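Local coordinates for fibronectin type-III domain-containing protein (Caldanaerobacter subterraneus subsp. tengcongensis, PDB 7JGT), which is of uncharacterised function, this piece being an FN3-like domain whose extreme thermal stability owes something to surface salt bridges, at residues L24-T29 / D52-Y57; Y34-L39 / A70-N75. The protein carries 1 engineered substitution. All coordinates share one frame; numbering follows the deposited sequence.

The two contacts illustrate how a fibronectin type III sandwich is built: interaction 1 stitches strands of the three-stranded sheet, interaction 2 strands of the four-stranded sheet, and the two sheets pack against each other. Their centres lie about 9 Å apart. The inward faces meet directly, with Leu24 CD2 3.5 Å from Ile37 CG2 and Trp26 NE1 3.4 Å from Tyr35 CD1, the two rings inclined at about 55°. Tyr35 OH also comes within 3.1 Å of Thr29 N. The segments alternate along the chain (24-29, 34-39, 52-57, 70-75), so the chain passes back and forth between the two sheets. Outward, both contacts carry salt-bridged charges.

Interaction 1: L24-T29 / D52-Y57; sequences LRWSET and DKLEYY
Leu24 and Tyr56 form an antiparallel hydrogen-bonded pair that joins strands 22-25 and 55-58, the B and E strands in the usual lettering of the fibronectin type III sandwich. Leu24 N gives a bond of 2.7 Å to Tyr56 O, and Tyr56 N returns one to Leu24 O. Arg25 and Glu55 follow as a non-hydrogen-bonded pair; Trp26 N then reaches Leu54 O at 3.1 Å, a further backbone bond where both chains have left the strands. With CG of Trp26 between its backbone N and carbonyl carbon (chi1 57°), the indole folds back over the opposite chain. Leu54 C lies 3.5 Å above the ring centre, Glu55 N sits over the same face nearer the rim, and Trp26 CH2 meets Tyr56 CB at 4.0 Å. Leu54 CD2 bridges Trp26 CD1 and Glu28 CA. Tyr35, Ile37 and Leu71 of the other sheet also touch the indole. Exchanging Trp26 for an alanine would probably open a gap between the sheets and strip the peptide at Leu54 and Glu55 of its cover. On the face bearing Arg25 and Glu55, the opposite charges do not pair with each other: Arg25 NH2 bridges to Glu13 and Glu55 OE1 to Arg23, the guanidinium and carboxylate planes stand 74° apart, and what meets instead is Arg25 CG, 3.8 Å from Glu55 OE1.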
loop_
_atom_site.group_PDB
_atom_site.type_symbol
_atom_site.label_atom_id
_atom_site.label_comp_id
_atom_site.label_asym_id
_atom_site.label_seq_id
_atom_site.Cartn_x
_atom_site.Cartn_y
_atom_site.Cartn_z
ATOM N N LEU A 24 -6.014 2.277 -0.402
ATOM C CA LEU A 24 -4.987 1.980 0.586
ATOM C C LEU A 24 -4.897 3.156 1.550
ATOM O O LEU A 24 -4.953 4.309 1.127
ATOM C CB LEU A 24 -3.627 1.751 -0.082
ATOM C CG LEU A 24 -3.264 0.340 -0.559
ATOM C CD1 LEU A 24 -4.266 -0.149 -1.579
ATOM C CD2 LEU A 24 -1.864 0.306 -1.166
ATOM N N ARG A 25 -4.755 2.854 2.841
ATOM C CA ARG A 25 -4.721 3.855 3.906
ATOM C C ARG A 25 -3.719 3.425 4.966
ATOM O O ARG A 25 -3.549 2.231 5.221
ATOM C CB ARG A 25 -6.088 4.026 4.582
ATOM C CG ARG A 25 -7.055 4.922 3.871
ATOM C CD ARG A 25 -8.217 5.246 4.801
ATOM N NE ARG A 25 -8.983 4.056 5.156
ATOM C CZ ARG A 25 -9.794 3.970 6.207
ATOM N NH1 ARG A 25 -9.948 5.006 7.021
ATOM N NH2 ARG A 25 -10.456 2.845 6.441
ATOM N N TRP A 26 -3.058 4.401 5.588
ATOM C CA TRP A 26 -2.110 4.102 6.654
ATOM C C TRP A 26 -1.941 5.332 7.535
ATOM O O TRP A 26 -2.403 6.430 7.216
ATOM C CB TRP A 26 -0.752 3.635 6.098
ATOM C CG TRP A 26 -0.129 4.634 5.150
ATOM C CD1 TRP A 26 0.706 5.666 5.474
ATOM C CD2 TRP A 26 -0.300 4.687 3.726
ATOM N NE1 TRP A 26 1.045 6.372 4.339
ATOM C CE2 TRP A 26 0.450 5.783 3.255
ATOM C CE3 TRP A 26 -1.020 3.918 2.809
ATOM C CZ2 TRP A 26 0.502 6.132 1.899
ATOM C CZ3 TRP A 26 -0.970 4.264 1.458
ATOM C CH2 TRP A 26 -0.216 5.369 1.022
ATOM N N SER A 27 -1.297 5.119 8.671
ATOM C CA SER A 27 -1.097 6.179 9.637
ATOM C C SER A 27 0.184 6.925 9.329
ATOM O O SER A 27 1.124 6.365 8.761
ATOM C CB SER A 27 -1.024 5.605 11.044
ATOM O OG SER A 27 0.201 4.921 11.185
ATOM N N GLU A 28 0.217 8.194 9.722
ATOM C CA GLU A 28 1.466 8.932 9.677
ATOM C C GLU A 28 2.513 8.175 10.478
ATOM O O GLU A 28 2.206 7.553 11.502
ATOM C CB GLU A 28 1.262 10.340 10.229
ATOM C CG GLU A 28 2.425 11.265 9.985
ATOM C CD GLU A 28 2.093 12.701 10.331
ATOM O OE1 GLU A 28 3.019 13.534 10.330
ATOM O OE2 GLU A 28 0.913 12.992 10.606
ATOM N N THR A 29 3.749 8.205 9.995
ATOM C CA THR A 29 4.787 7.298 10.461
ATOM C C THR A 29 6.016 8.084 10.891
ATOM O O THR A 29 6.510 8.925 10.136
ATOM C CB THR A 29 5.118 6.308 9.346
ATOM O OG1 THR A 29 3.918 5.613 8.979
ATOM C CG2 THR A 29 6.146 5.308 9.792
ATOM N N ASP A 52 3.839 10.879 -0.679
ATOM C CA ASP A 52 3.891 11.451 0.660
ATOM C C ASP A 52 2.503 11.620 1.273
ATOM O O ASP A 52 2.376 12.219 2.346
ATOM C CB ASP A 52 4.657 12.781 0.658
ATOM C CG ASP A 52 4.004 13.846 -0.202
ATOM O OD1 ASP A 52 2.800 13.756 -0.497
ATOM O OD2 ASP A 52 4.710 14.800 -0.584
ATOM N N LYS A 53 1.465 11.114 0.615
ATOM C CA LYS A 53 0.138 11.066 1.208
ATOM C C LYS A 53 0.079 9.964 2.261
ATOM O O LYS A 53 1.028 9.206 2.469
ATOM C CB LYS A 53 -0.919 10.818 0.137
ATOM C CG LYS A 53 -0.897 11.816 -1.003
ATOM C CD LYS A 53 -1.717 11.327 -2.173
ATOM C CE LYS A 53 -3.201 11.419 -1.883
ATOM N NZ LYS A 53 -3.962 10.469 -2.730
ATOM N N LEU A 54 -1.067 9.877 2.930
ATOM C CA LEU A 54 -1.363 8.806 3.872
ATOM C C LEU A 54 -2.419 7.863 3.317
ATOM O O LEU A 54 -2.989 7.059 4.057
ATOM C CB LEU A 54 -1.822 9.387 5.207
ATOM C CG LEU A 54 -0.846 10.422 5.760
ATOM C CD1 LEU A 54 -1.456 11.102 6.978
ATOM C CD2 LEU A 54 0.502 9.766 6.076
ATOM N N GLU A 55 -2.708 7.965 2.030
ATOM C CA GLU A 55 -3.646 7.058 1.402
ATOM C C GLU A 55 -3.381 7.126 -0.083
ATOM O O GLU A 55 -2.882 8.134 -0.587
ATOM C CB GLU A 55 -5.104 7.419 1.710
ATOM C CG GLU A 55 -5.636 8.570 0.894
ATOM C CD GLU A 55 -7.149 8.701 0.985
ATOM O OE1 GLU A 55 -7.775 7.954 1.766
ATOM O OE2 GLU A 55 -7.708 9.561 0.278
ATOM N N TYR A 56 -3.730 6.051 -0.775
ATOM C CA TYR A 56 -3.494 5.964 -2.201
ATOM C C TYR A 56 -4.552 5.056 -2.796
ATOM O O TYR A 56 -4.943 4.057 -2.188
ATOM C CB TYR A 56 -2.082 5.436 -2.502
ATOM C CG TYR A 56 -1.611 5.669 -3.915
ATOM C CD1 TYR A 56 -0.946 6.836 -4.260
ATOM C CD2 TYR A 56 -1.811 4.714 -4.905
ATOM C CE1 TYR A 56 -0.508 7.050 -5.552
ATOM C CE2 TYR A 56 -1.376 4.927 -6.203
ATOM C CZ TYR A 56 -0.728 6.098 -6.515
ATOM O OH TYR A 56 -0.285 6.328 -7.804
ATOM N N TYR A 57 -5.039 5.438 -3.966
ATOM C CA TYR A 57 -6.032 4.656 -4.690
ATOM C C TYR A 57 -5.311 3.933 -5.815
ATOM O O TYR A 57 -4.822 4.570 -6.749
ATOM C CB TYR A 57 -7.137 5.546 -5.242
ATOM C CG TYR A 57 -8.111 6.022 -4.200
ATOM C CD1 TYR A 57 -7.847 7.159 -3.449
ATOM C CD2 TYR A 57 -9.302 5.338 -3.968
ATOM C CE1 TYR A 57 -8.738 7.612 -2.491
ATOM C CE2 TYR A 57 -10.205 5.781 -3.012
ATOM C CZ TYR A 57 -9.912 6.920 -2.275
ATOM O OH TYR A 57 -10.792 7.376 -1.325
#

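Interaction 2: Y34-L39 / A70-N75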
loop_
_atom_site.group_PDB
_atom_site.type_symbol
_atom_site.label_atom_id
_atom_site.label_comp_id
_atom_site.label_asym_id
_atom_site.label_seq_id
_atom_site.Cartn_x
_atom_site.Cartn_y
_atom_site.Cartn_z
ATOM N N TYR A 34 8.521 9.688 2.854
ATOM C CA TYR A 34 7.513 9.237 1.911
ATOM C C TYR A 34 7.309 7.746 2.102
ATOM O O TYR A 34 7.927 7.115 2.965
ATOM C CB TYR A 34 7.893 9.585 0.468
ATOM C CG TYR A 34 9.156 8.933 -0.032
ATOM C CD1 TYR A 34 10.393 9.540 0.151
ATOM C CD2 TYR A 34 9.113 7.727 -0.714
ATOM C CE1 TYR A 34 11.549 8.957 -0.315
ATOM C CE2 TYR A 34 10.266 7.131 -1.174
ATOM C CZ TYR A 34 11.479 7.751 -0.983
ATOM O OH TYR A 34 12.631 7.158 -1.462
ATOM N N TYR A 35 6.393 7.197 1.305
ATOM C CA TYR A 35 6.003 5.801 1.392
ATOM C C TYR A 35 6.060 5.177 0.005
ATOM O O TYR A 35 5.786 5.839 -1.000
ATOM C CB TYR A 35 4.587 5.661 1.978
ATOM C CG TYR A 35 4.418 6.388 3.292
ATOM C CD1 TYR A 35 4.031 7.727 3.329
ATOM C CD2 TYR A 35 4.654 5.737 4.498
ATOM C CE1 TYR A 35 3.870 8.407 4.542
ATOM C CE2 TYR A 35 4.497 6.406 5.708
ATOM C CZ TYR A 35 4.113 7.733 5.726
ATOM O OH TYR A 35 3.965 8.387 6.934
ATOM N N GLU A 36 6.402 3.894 -0.037
ATOM C CA GLU A 36 6.384 3.111 -1.263
ATOM C C GLU A 36 5.370 1.992 -1.123
ATOM O O GLU A 36 5.238 1.396 -0.050
ATOM C CB GLU A 36 7.758 2.528 -1.587
ATOM C CG GLU A 36 8.827 3.589 -1.692
ATOM C CD GLU A 36 10.191 3.019 -2.014
ATOM O OE1 GLU A 36 10.359 1.785 -1.967
ATOM O OE2 GLU A 36 11.096 3.811 -2.315
ATOM N N ILE A 37 4.664 1.721 -2.219
ATOM C CA ILE A 37 3.584 0.742 -2.278
ATOM C C ILE A 37 3.930 -0.285 -3.344
ATOM O O ILE A 37 4.269 0.083 -4.473
ATOM C CB ILE A 37 2.242 1.405 -2.618
ATOM C CG1 ILE A 37 1.777 2.324 -1.480
ATOM C CG2 ILE A 37 1.191 0.349 -2.928
ATOM C CD1 ILE A 37 0.726 3.290 -1.970
ATOM N N TYR A 38 3.789 -1.565 -3.003
ATOM C CA TYR A 38 4.066 -2.652 -3.930
ATOM C C TYR A 38 2.906 -3.628 -3.950
ATOM O O TYR A 38 2.247 -3.848 -2.933
ATOM C CB TYR A 38 5.337 -3.401 -3.554
ATOM C CG TYR A 38 6.546 -2.503 -3.544
ATOM C CD1 TYR A 38 6.807 -1.668 -2.463
ATOM C CD2 TYR A 38 7.419 -2.479 -4.622
ATOM C CE1 TYR A 38 7.906 -0.828 -2.456
ATOM C CE2 TYR A 38 8.528 -1.639 -4.626
ATOM C CZ TYR A 38 8.768 -0.822 -3.540
ATOM O OH TYR A 38 9.866 0.007 -3.539
ATOM N N LEU A 39 2.662 -4.196 -5.127
ATOM C CA LEU A 39 1.716 -5.294 -5.290
ATOM C C LEU A 39 2.461 -6.606 -5.077
ATOM O O LEU A 39 3.452 -6.873 -5.766
ATOM C CB LEU A 39 1.081 -5.260 -6.681
ATOM C CG LEU A 39 0.225 -6.487 -7.015
ATOM C CD1 LEU A 39 -0.904 -6.636 -5.982
ATOM C CD2 LEU A 39 -0.341 -6.404 -8.421
ATOM N N ALA A 70 2.162 -4.378 -0.173
ATOM C CA ALA A 70 3.178 -4.172 0.847
ATOM C C ALA A 70 3.500 -2.687 0.884
ATOM O O ALA A 70 3.682 -2.064 -0.166
ATOM C CB ALA A 70 4.438 -4.990 0.564
ATOM N N LEU A 71 3.566 -2.131 2.086
ATOM C CA LEU A 71 3.802 -0.716 2.307
ATOM C C LEU A 71 5.024 -0.547 3.191
ATOM O O LEU A 71 5.194 -1.282 4.171
ATOM C CB LEU A 71 2.585 -0.061 2.982
ATOM C CG LEU A 71 2.723 1.400 3.411
ATOM C CD1 LEU A 71 2.472 2.347 2.250
ATOM C CD2 LEU A 71 1.771 1.682 4.573
ATOM N N ARG A 72 5.877 0.419 2.856
ATOM C CA ARG A 72 6.975 0.785 3.736
ATOM C C ARG A 72 7.185 2.292 3.690
ATOM O O ARG A 72 6.830 2.960 2.716
ATOM C CB ARG A 72 8.271 0.062 3.351
ATOM C CG ARG A 72 8.799 0.454 1.970
ATOM C CD ARG A 72 9.926 -0.479 1.552
ATOM N NE ARG A 72 10.652 -0.010 0.371
ATOM C CZ ARG A 72 11.804 -0.529 -0.035
ATOM N NH1 ARG A 72 12.354 -1.525 0.648
ATOM N NH2 ARG A 72 12.415 -0.054 -1.117
ATOM N N ALA A 73 7.755 2.817 4.768
ATOM C CA ALA A 73 8.136 4.216 4.885
ATOM C C ALA A 73 9.623 4.361 4.603
ATOM O O ALA A 73 10.411 3.451 4.877
ATOM C CB ALA A 73 7.837 4.752 6.282
ATOM N N VAL A 74 10.002 5.519 4.063
ATOM C CA VAL A 74 11.376 5.754 3.627
ATOM C C VAL A 74 11.851 7.125 4.096
ATOM O O VAL A 74 11.080 8.091 4.141
ATOM C CB VAL A 74 11.515 5.631 2.098
ATOM C CG1 VAL A 74 12.983 5.633 1.727
ATOM C CG2 VAL A 74 10.849 4.335 1.596
ATOM N N ASN A 75 13.128 7.197 4.475
ATOM C CA ASN A 75 13.801 8.467 4.703
ATOM C C ASN A 75 15.212 8.350 4.137
ATOM O O ASN A 75 15.564 7.355 3.491
ATOM C CB ASN A 75 13.776 8.859 6.192
ATOM C CG ASN A 75 14.595 7.937 7.064
ATOM O OD1 ASN A 75 15.445 7.203 6.579
ATOM N ND2 ASN A 75 14.326 7.961 8.373
#
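Tyr34 and Val74 belong to a run of five successive antiparallel pairs, Tyr34-Val74 to Tyr38-Ala70 within these segments, between strands 34-41 and 66-75, the C and F strands; the two segments run at 148° to each other. Six backbone hydrogen bonds tie the Tyr34-Val74, Glu36-Arg72 and Tyr38-Ala70 pairs, while Tyr35-Ala73 and Ile37-Leu71 are non-hydrogen-bonded. On the inward face, bulk is matched to smallness: Ala73 CB is the small knob beside the Tyr35 ring, 3.8 Å from CE2. Leu71, its CG turned to the side opposite the backbone N (chi1 174°), reaches across the ladder until its CD1 touches both Tyr35 CB and Ile37 CG1, 3.8 Å from the latter, in the angle the two make.

The outward face is filled differently. Tyr34 lays its ring against the beta-branched Val74, whose CB stands 3.9 Å from the ring centroid in a CH-pi contact. Val74 CG1 lies against the phenol end of Tyr34, 3.6 Å from its OH. The second methyl, CG2, points to Glu36, 3.9 Å from its CD, so that one residue fills the hollow beside both ring and carboxylate. Next along, Glu36 and Arg72 lie side by side and point the same way. Arg72 NH2 and NE reach the same oxygen, Glu36 OE1, at 2.9 Å and 3.0 Å, from one face of the carboxylate. The Tyr38 ring stands almost upright to the guanidinium, the planes 88° apart, and Phe82 packs against both side chains. Tyr38 OH also lies near Glu36 OE1, at a distance too short to be taken at face value. The two arginine bonds are likely to favour the charged form of Glu36 and hold OE1 in place, consistent with the part surface salt bridges play in this domain's thermal stability.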